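Diacylglycerol lipase (PDB 5XK2) probably hydrolyses ester bonds of mono- and diacylglycerols, acting as a fungal class 3 lipase with an alpha/beta-hydrolase fold. Local coordinates at residues A[92-97]-A[152-157]; A[118-123]-A[179-184]; A[161-166]-A[173-178]. One frame throughout, in Å; residues are numbered along the deposited sequence.

All three contacts are buried, and none is held across by a hydrogen bond. Of the three, only interaction 1 is touched by the second subunit. Interactions 1 and 3 share helix 154-168. Interaction 1 lies at its N-terminal end, where helix 94-98 covers the probable nucleophile elbow. Interaction 3 lies further along, where the helix packs on strand 173-178 mainly through alanines, with L166 and L175 beside them. Interaction 2 sets one phenylalanine of helix 118-138 against the loop that follows strand 173-178. Interactions 1 and 2 meet through the rings of W97 and F120. Interactions 2 and 3 meet at L161, and S153 N probably bonds to Y178 O between interactions 1 and 3.

Interaction 1 of 3, residues A[92-97]-A[152-157]; sequences YSIRNW and HSLGAA
S153 OG hydrogen-bonds to H268 NE2 and also lies against I94, with CD1 of that residue 4.4 Å from OG. S153 sits in a GxSxG nucleophile elbow, between strand 146-152 and helix 154-168. Its strained backbone suits that tight turn. S153 is therefore the probable nucleophile of a Ser-His-Asp triad, as in other lipases of this family. Helix 94-98 probably corresponds to the lid of related fungal lipases, and here it covers the elbow, consistent with the closed conformation of the entry. S93 caps this helix: N96 N donates to S93 OG at 3.1 Å, with an N-H...O angle of 155°. The probable lid touches the elbow with apolar groups. L154 places its CD2 over one face of the W97 indole, 3.9 Å from the centroid of the five-membered ring and 17° off the normal. This is a CH-pi contact. L154 CD1 lies above the same ring system but nearer its rim, 4.1 Å from W97 CE3. The indole reaches this place because CG is anti to the backbone N (chi1 180°). W97 also meets F103 edge-to-face and touches the ring of F120. Across the subunit interface R95 forms a salt bridge with D276 of the second subunit, and Y92 makes a cation-pi contact with R95 of that subunit. I94 meets the same leucine that lies on the indole: its terminal CD1 is 3.9 Å from L154 CD1.

Interaction 2 of 3, residues A[118-123]-A[179-184]; sequences LGFWTA and AAPRVA
F120 in the first turn of helix 118-138 faces V183 in an irregular loop, their CA atoms 7.3 Å apart. The loop follows strand 173-178 and has no regular helix or strand. On the helix side F120 makes the contact, through CD2, CE2 and CZ, which its partners approach obliquely. CZ is 4.0 Å from P181 CG, and the side chains of the two residues cross at about a right angle. CD2 meets V183 CG1, also at 4.0 Å. Between them, CE2 lies 3.9 Å from R182 O, a buried carbonyl with no polar partner in the model. The ring is placed by a chi1 of -63°, with CG anti to the carbonyl carbon. The R182 side chain starts away from the helix, and its NH1 hydrogen-bonds to P212 O. L118 O accepts from T122 N and from T122 OG1, each at 2.8 Å and from opposite faces of its plane. V183 also pairs through its backbone with E117, just ahead of the helix, while A157 packs on both F120 and V183. The contact thus joins a helix to a loop at the C-terminal end of a central strand, beside the probable nucleophile elbow of an alpha/beta-hydrolase fold.

Interaction 3 of 3, residues A[161-166]-A[173-178]; sequences LAAADL and AILYAY
A163 and A173 pack closely, with CA atoms 5.5 Å apart and CB atoms 4.2 Å apart. Both residues lack long side chains, and this brings the helix close to the strand. A173 CB also lies 4.1 Å from A163 O, so part of the helix backbone itself is covered. A163 CB points into the strand and reaches L175 as well, 4.0 Å from its CB. L175 has CG anti to the backbone N (chi1 172°), and its CD1 comes to 4.1 Å from A163 CB. The methyl of A163 is thus held between A173 and L175, two residues on the same face of the strand. The looser part begins at L166, where CB is 4.5 Å from A173 CB, and L166 turns to Y171. At the other end the strand draws away: A177 and Y178 lie too far from residues 161-166 to touch them, and L175 also packs on A159 and S160 earlier in the helix. The opposite face of the strand has a different character. I174 is partly exposed there, while the Y176 ring stacks on W21 and its OH hydrogen-bonds to D17 OD2. Segments 161-166 and 173-178 run nearly antiparallel, at 166°, with axes 8.2 Å apart. Helix 154-168 links strand 146-152 to the parallel strand 173-178, a beta-alpha-beta crossover within the central sheet of an alpha/beta-hydrolase.

Interaction 1 of 3, residues A[92-97]-A[152-157]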
loop_
_atom_site.group_PDB
_atom_site.type_symbol
_atom_site.label_atom_id
_atom_site.label_comp_id
_atom_site.label_asym_id
_atom_site.label_seq_id
_atom_site.Cartn_x
_atom_site.Cartn_y
_atom_site.Cartn_z
ATOM N N TYR A 92 4.067 -7.126 3.348
ATOM C CA TYR A 92 4.142 -6.430 2.071
ATOM C C TYR A 92 3.089 -5.342 1.955
ATOM O O TYR A 92 3.254 -4.388 1.174
ATOM C CB TYR A 92 3.991 -7.407 0.908
ATOM C CG TYR A 92 4.425 -6.819 -0.413
ATOM C CD1 TYR A 92 5.780 -6.661 -0.712
ATOM C CD2 TYR A 92 3.491 -6.432 -1.365
ATOM C CE1 TYR A 92 6.187 -6.123 -1.924
ATOM C CE2 TYR A 92 3.889 -5.895 -2.573
ATOM C CZ TYR A 92 5.236 -5.745 -2.849
ATOM O OH TYR A 92 5.633 -5.214 -4.054
ATOM N N SER A 93 2.029 -5.430 2.753
ATOM C CA SER A 93 0.984 -4.434 2.575
ATOM C C SER A 93 1.300 -3.211 3.415
ATOM O O SER A 93 1.124 -3.201 4.636
ATOM C CB SER A 93 -0.387 -4.993 2.973
ATOM O OG SER A 93 -1.367 -3.965 2.953
ATOM N N ILE A 94 1.719 -2.154 2.731
ATOM C CA ILE A 94 2.021 -0.889 3.383
ATOM C C ILE A 94 0.738 -0.256 3.889
ATOM O O ILE A 94 0.708 0.316 4.980
ATOM C CB ILE A 94 2.729 0.088 2.429
ATOM C CG1 ILE A 94 4.075 -0.488 1.985
ATOM C CG2 ILE A 94 2.928 1.441 3.104
ATOM C CD1 ILE A 94 5.102 -0.604 3.108
ATOM N N ARG A 95 -0.337 -0.376 3.112
ATOM C CA ARG A 95 -1.597 0.217 3.542
ATOM C C ARG A 95 -2.080 -0.423 4.850
ATOM O O ARG A 95 -2.546 0.280 5.735
ATOM C CB ARG A 95 -2.669 0.127 2.436
ATOM C CG ARG A 95 -3.227 -1.258 2.145
ATOM C CD ARG A 95 -4.305 -1.202 1.056
ATOM N NE ARG A 95 -5.560 -0.622 1.537
ATOM C CZ ARG A 95 -6.572 -0.249 0.755
ATOM N NH1 ARG A 95 -6.498 -0.397 -0.563
ATOM N NH2 ARG A 95 -7.669 0.266 1.293
ATOM N N ASN A 96 -1.927 -1.731 5.008
ATOM C CA ASN A 96 -2.364 -2.360 6.249
ATOM C C ASN A 96 -1.504 -1.930 7.429
ATOM O O ASN A 96 -1.990 -1.782 8.553
ATOM C CB ASN A 96 -2.361 -3.880 6.108
ATOM C CG ASN A 96 -3.542 -4.386 5.289
ATOM O OD1 ASN A 96 -4.357 -3.597 4.796
ATOM N ND2 ASN A 96 -3.635 -5.702 5.133
ATOM N N TRP A 97 -0.223 -1.702 7.161
ATOM C CA TRP A 97 0.704 -1.271 8.197
ATOM C C TRP A 97 0.326 0.113 8.742
ATOM O O TRP A 97 0.396 0.359 9.947
ATOM C CB TRP A 97 2.125 -1.258 7.626
ATOM C CG TRP A 97 3.166 -0.835 8.576
ATOM C CD1 TRP A 97 3.409 -1.358 9.806
ATOM C CD2 TRP A 97 4.149 0.194 8.372
ATOM N NE1 TRP A 97 4.472 -0.712 10.390
ATOM C CE2 TRP A 97 4.943 0.244 9.531
ATOM C CE3 TRP A 97 4.427 1.081 7.323
ATOM C CZ2 TRP A 97 5.995 1.149 9.681
ATOM C CZ3 TRP A 97 5.476 1.980 7.473
ATOM C CH2 TRP A 97 6.245 2.006 8.642
ATOM N N HIS A 152 14.906 -5.692 4.044
ATOM C CA HIS A 152 14.506 -4.492 3.321
ATOM C C HIS A 152 13.104 -4.106 3.786
ATOM O O HIS A 152 12.315 -4.994 4.140
ATOM C CB HIS A 152 14.552 -4.748 1.791
ATOM C CG HIS A 152 13.889 -3.683 0.970
ATOM N ND1 HIS A 152 12.632 -3.841 0.426
ATOM C CD2 HIS A 152 14.295 -2.437 0.621
ATOM C CE1 HIS A 152 12.294 -2.739 -0.224
ATOM N NE2 HIS A 152 13.280 -1.867 -0.110
ATOM N N SER A 153 12.795 -2.806 3.781
ATOM C CA SER A 153 11.441 -2.336 4.085
ATOM C C SER A 153 11.052 -2.760 5.509
ATOM O O SER A 153 11.857 -2.651 6.438
ATOM C CB SER A 153 10.447 -2.888 3.034
ATOM O OG SER A 153 9.139 -2.347 3.178
ATOM N N LEU A 154 9.835 -3.266 5.694
ATOM C CA LEU A 154 9.422 -3.650 7.053
ATOM C C LEU A 154 10.310 -4.781 7.590
ATOM O O LEU A 154 10.548 -4.869 8.791
ATOM C CB LEU A 154 7.942 -4.067 7.073
ATOM C CG LEU A 154 6.932 -2.916 7.219
ATOM C CD1 LEU A 154 7.122 -1.818 6.198
ATOM C CD2 LEU A 154 5.490 -3.452 7.181
ATOM N N GLY A 155 10.805 -5.639 6.701
ATOM C CA GLY A 155 11.771 -6.654 7.094
ATOM C C GLY A 155 13.044 -6.066 7.684
ATOM O O GLY A 155 13.650 -6.673 8.558
ATOM N N ALA A 156 13.460 -4.902 7.194
ATOM C CA ALA A 156 14.634 -4.212 7.744
ATOM C C ALA A 156 14.368 -3.716 9.166
ATOM O O ALA A 156 15.287 -3.631 9.973
ATOM C CB ALA A 156 15.025 -3.045 6.856
ATOM N N ALA A 157 13.120 -3.371 9.459
ATOM C CA ALA A 157 12.757 -2.991 10.824
ATOM C C ALA A 157 12.888 -4.194 11.762
ATOM O O ALA A 157 13.462 -4.111 12.853
ATOM C CB ALA A 157 11.346 -2.438 10.848
#

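Interaction 2 of 3, residues A[118-123]-A[179-184]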
loop_
_atom_site.group_PDB
_atom_site.type_symbol
_atom_site.label_atom_id
_atom_site.label_comp_id
_atom_site.label_asym_id
_atom_site.label_seq_id
_atom_site.Cartn_x
_atom_site.Cartn_y
_atom_site.Cartn_z
ATOM N N LEU A 118 5.866 -2.153 18.800
ATOM C CA LEU A 118 5.279 -3.424 19.225
ATOM C C LEU A 118 5.168 -4.441 18.094
ATOM O O LEU A 118 5.499 -5.619 18.268
ATOM C CB LEU A 118 3.890 -3.191 19.829
ATOM C CG LEU A 118 3.113 -4.477 20.154
ATOM C CD1 LEU A 118 3.783 -5.269 21.252
ATOM C CD2 LEU A 118 1.681 -4.132 20.523
ATOM N N GLY A 119 4.714 -3.984 16.933
ATOM C CA GLY A 119 4.510 -4.896 15.816
ATOM C C GLY A 119 5.798 -5.584 15.399
ATOM O O GLY A 119 5.841 -6.811 15.208
ATOM N N PHE A 120 6.854 -4.799 15.226
ATOM C CA PHE A 120 8.127 -5.351 14.763
ATOM C C PHE A 120 8.770 -6.216 15.843
ATOM O O PHE A 120 9.380 -7.258 15.544
ATOM C CB PHE A 120 9.093 -4.233 14.358
ATOM C CG PHE A 120 8.619 -3.399 13.207
ATOM C CD1 PHE A 120 8.145 -3.993 12.038
ATOM C CD2 PHE A 120 8.664 -2.018 13.282
ATOM C CE1 PHE A 120 7.711 -3.198 10.973
ATOM C CE2 PHE A 120 8.240 -1.226 12.232
ATOM C CZ PHE A 120 7.753 -1.819 11.076
ATOM N N TRP A 121 8.635 -5.798 17.101
ATOM C CA TRP A 121 9.213 -6.586 18.187
ATOM C C TRP A 121 8.484 -7.927 18.279
ATOM O O TRP A 121 9.106 -8.965 18.465
ATOM C CB TRP A 121 9.136 -5.842 19.528
ATOM C CG TRP A 121 9.756 -6.649 20.665
ATOM C CD1 TRP A 121 9.102 -7.231 21.714
ATOM C CD2 TRP A 121 11.142 -6.966 20.832
ATOM N NE1 TRP A 121 10.010 -7.878 22.536
ATOM C CE2 TRP A 121 11.264 -7.728 22.011
ATOM C CE3 TRP A 121 12.299 -6.661 20.104
ATOM C CZ2 TRP A 121 12.495 -8.203 22.467
ATOM C CZ3 TRP A 121 13.519 -7.130 20.558
ATOM C CH2 TRP A 121 13.611 -7.891 21.732
ATOM N N THR A 122 7.164 -7.888 18.137
ATOM C CA THR A 122 6.355 -9.117 18.135
ATOM C C THR A 122 6.779 -10.070 17.011
ATOM O O THR A 122 6.932 -11.281 17.238
ATOM C CB THR A 122 4.857 -8.786 18.013
ATOM O OG1 THR A 122 4.456 -8.019 19.160
ATOM C CG2 THR A 122 4.025 -10.075 17.942
ATOM N N ALA A 123 7.009 -9.517 15.823
ATOM C CA ALA A 123 7.429 -10.321 14.679
ATOM C C ALA A 123 8.731 -11.067 14.982
ATOM O O ALA A 123 8.858 -12.254 14.688
ATOM C CB ALA A 123 7.586 -9.445 13.445
ATOM N N ALA A 179 16.121 0.600 3.852
ATOM C CA ALA A 179 14.796 1.232 3.770
ATOM C C ALA A 179 13.963 0.984 5.018
ATOM O O ALA A 179 12.750 0.845 4.943
ATOM C CB ALA A 179 14.016 0.732 2.526
ATOM N N ALA A 180 14.614 0.943 6.173
ATOM C CA ALA A 180 13.915 0.592 7.402
ATOM C C ALA A 180 13.068 1.728 7.949
ATOM O O ALA A 180 13.529 2.875 8.033
ATOM C CB ALA A 180 14.928 0.172 8.478
ATOM N N PRO A 181 11.852 1.401 8.373
ATOM C CA PRO A 181 11.099 2.221 9.330
ATOM C C PRO A 181 11.880 2.424 10.628
ATOM O O PRO A 181 12.777 1.644 10.932
ATOM C CB PRO A 181 9.854 1.379 9.627
ATOM C CG PRO A 181 9.730 0.412 8.476
ATOM C CD PRO A 181 11.140 0.165 7.984
ATOM N N ARG A 182 11.504 3.438 11.405
ATOM C CA ARG A 182 11.981 3.550 12.793
ATOM C C ARG A 182 11.445 2.384 13.636
ATOM O O ARG A 182 10.345 1.867 13.357
ATOM C CB ARG A 182 11.537 4.870 13.406
ATOM C CG ARG A 182 12.119 6.081 12.705
ATOM C CD ARG A 182 11.761 7.361 13.442
ATOM N NE ARG A 182 12.362 8.525 12.777
ATOM C CZ ARG A 182 11.720 9.346 11.952
ATOM N NH1 ARG A 182 10.426 9.161 11.675
ATOM N NH2 ARG A 182 12.379 10.376 11.405
ATOM N N VAL A 183 12.280 1.879 14.545
ATOM C CA VAL A 183 11.854 0.855 15.502
ATOM C C VAL A 183 11.936 1.191 16.979
ATOM O O VAL A 183 11.442 0.434 17.803
ATOM C CB VAL A 183 12.640 -0.435 15.275
ATOM C CG1 VAL A 183 12.417 -0.902 13.832
ATOM C CG2 VAL A 183 14.143 -0.224 15.525
ATOM N N ALA A 184 12.573 2.302 17.318
ATOM C CA ALA A 184 13.078 2.500 18.673
ATOM C C ALA A 184 12.756 3.882 19.216
ATOM O O ALA A 184 12.701 4.848 18.467
ATOM C CB ALA A 184 14.607 2.285 18.694
#

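Interaction 3 of 3, residues A[161-166]-A[173-178]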
loop_
_atom_site.group_PDB
_atom_site.type_symbol
_atom_site.label_atom_id
_atom_site.label_comp_id
_atom_site.label_asym_id
_atom_site.label_seq_id
_atom_site.Cartn_x
_atom_site.Cartn_y
_atom_site.Cartn_z
ATOM N N LEU A 161 15.681 -4.793 15.168
ATOM C CA LEU A 161 15.426 -5.238 16.536
ATOM C C LEU A 161 16.047 -6.613 16.796
ATOM O O LEU A 161 16.538 -6.871 17.887
ATOM C CB LEU A 161 13.930 -5.267 16.821
ATOM C CG LEU A 161 13.242 -3.901 16.807
ATOM C CD1 LEU A 161 11.737 -4.094 16.942
ATOM C CD2 LEU A 161 13.768 -2.998 17.945
ATOM N N ALA A 162 16.022 -7.499 15.801
ATOM C CA ALA A 162 16.675 -8.801 15.946
ATOM C C ALA A 162 18.170 -8.643 16.208
ATOM O O ALA A 162 18.721 -9.293 17.091
ATOM C CB ALA A 162 16.450 -9.668 14.696
ATOM N N ALA A 163 18.836 -7.795 15.427
ATOM C CA ALA A 163 20.261 -7.573 15.631
ATOM C C ALA A 163 20.535 -7.047 17.047
ATOM O O ALA A 163 21.464 -7.499 17.708
ATOM C CB ALA A 163 20.819 -6.579 14.576
ATOM N N ALA A 164 19.734 -6.085 17.480
ATOM C CA ALA A 164 19.892 -5.481 18.807
ATOM C C ALA A 164 19.838 -6.563 19.886
ATOM O O ALA A 164 20.696 -6.644 20.770
ATOM C CB ALA A 164 18.820 -4.449 19.050
ATOM N N ASP A 165 18.818 -7.403 19.785
ATOM C CA ASP A 165 18.589 -8.465 20.776
ATOM C C ASP A 165 19.706 -9.508 20.719
ATOM O O ASP A 165 20.292 -9.872 21.756
ATOM C CB ASP A 165 17.209 -9.089 20.518
ATOM C CG ASP A 165 16.737 -10.008 21.635
ATOM O OD1 ASP A 165 17.226 -9.902 22.778
ATOM O OD2 ASP A 165 15.838 -10.829 21.357
ATOM N N LEU A 166 20.013 -9.997 19.515
ATOM C CA LEU A 166 21.068 -10.978 19.361
ATOM C C LEU A 166 22.390 -10.509 19.958
ATOM O O LEU A 166 23.096 -11.287 20.595
ATOM C CB LEU A 166 21.244 -11.343 17.877
ATOM C CG LEU A 166 20.093 -12.188 17.334
ATOM C CD1 LEU A 166 20.237 -12.343 15.809
ATOM C CD2 LEU A 166 20.054 -13.590 17.982
ATOM N N ALA A 173 26.195 -9.510 15.831
ATOM C CA ALA A 173 25.390 -9.350 14.612
ATOM C C ALA A 173 25.778 -8.079 13.868
ATOM O O ALA A 173 25.962 -7.030 14.486
ATOM C CB ALA A 173 23.923 -9.328 14.950
ATOM N N ILE A 174 25.936 -8.200 12.551
ATOM C CA ILE A 174 26.165 -7.062 11.672
ATOM C C ILE A 174 24.840 -6.761 10.988
ATOM O O ILE A 174 24.248 -7.651 10.348
ATOM C CB ILE A 174 27.222 -7.364 10.584
ATOM C CG1 ILE A 174 28.464 -8.073 11.149
ATOM C CG2 ILE A 174 27.573 -6.088 9.808
ATOM C CD1 ILE A 174 29.178 -7.301 12.230
ATOM N N LEU A 175 24.370 -5.525 11.109
ATOM C CA LEU A 175 23.026 -5.183 10.633
ATOM C C LEU A 175 23.048 -4.467 9.295
ATOM O O LEU A 175 23.685 -3.429 9.168
ATOM C CB LEU A 175 22.326 -4.293 11.668
ATOM C CG LEU A 175 20.977 -3.692 11.247
ATOM C CD1 LEU A 175 19.896 -4.780 10.994
ATOM C CD2 LEU A 175 20.485 -2.680 12.307
ATOM N N TYR A 176 22.352 -5.010 8.298
ATOM C CA TYR A 176 22.102 -4.251 7.071
ATOM C C TYR A 176 20.608 -4.029 6.963
ATOM O O TYR A 176 19.850 -4.968 6.705
ATOM C CB TYR A 176 22.649 -4.971 5.824
ATOM C CG TYR A 176 24.157 -5.146 5.831
ATOM C CD1 TYR A 176 24.754 -6.170 6.572
ATOM C CD2 TYR A 176 24.980 -4.263 5.151
ATOM C CE1 TYR A 176 26.147 -6.329 6.592
ATOM C CE2 TYR A 176 26.359 -4.404 5.175
ATOM C CZ TYR A 176 26.930 -5.445 5.879
ATOM O OH TYR A 176 28.299 -5.585 5.898
ATOM N N ALA A 177 20.183 -2.790 7.182
ATOM C CA ALA A 177 18.758 -2.480 7.227
ATOM C C ALA A 177 18.407 -1.527 6.102
ATOM O O ALA A 177 18.492 -0.316 6.254
ATOM C CB ALA A 177 18.413 -1.870 8.580
ATOM N N TYR A 178 17.913 -2.080 5.007
ATOM C CA TYR A 178 17.683 -1.269 3.808
ATOM C C TYR A 178 16.272 -0.725 3.854
ATOM O O TYR A 178 15.335 -1.500 3.892
ATOM C CB TYR A 178 17.886 -2.117 2.547
ATOM C CG TYR A 178 19.293 -2.650 2.386
ATOM C CD1 TYR A 178 20.267 -1.889 1.731
ATOM C CD2 TYR A 178 19.649 -3.912 2.878
ATOM C CE1 TYR A 178 21.576 -2.361 1.580
ATOM C CE2 TYR A 178 20.943 -4.399 2.719
ATOM C CZ TYR A 178 21.902 -3.617 2.078
ATOM O OH TYR A 178 23.185 -4.115 1.930
#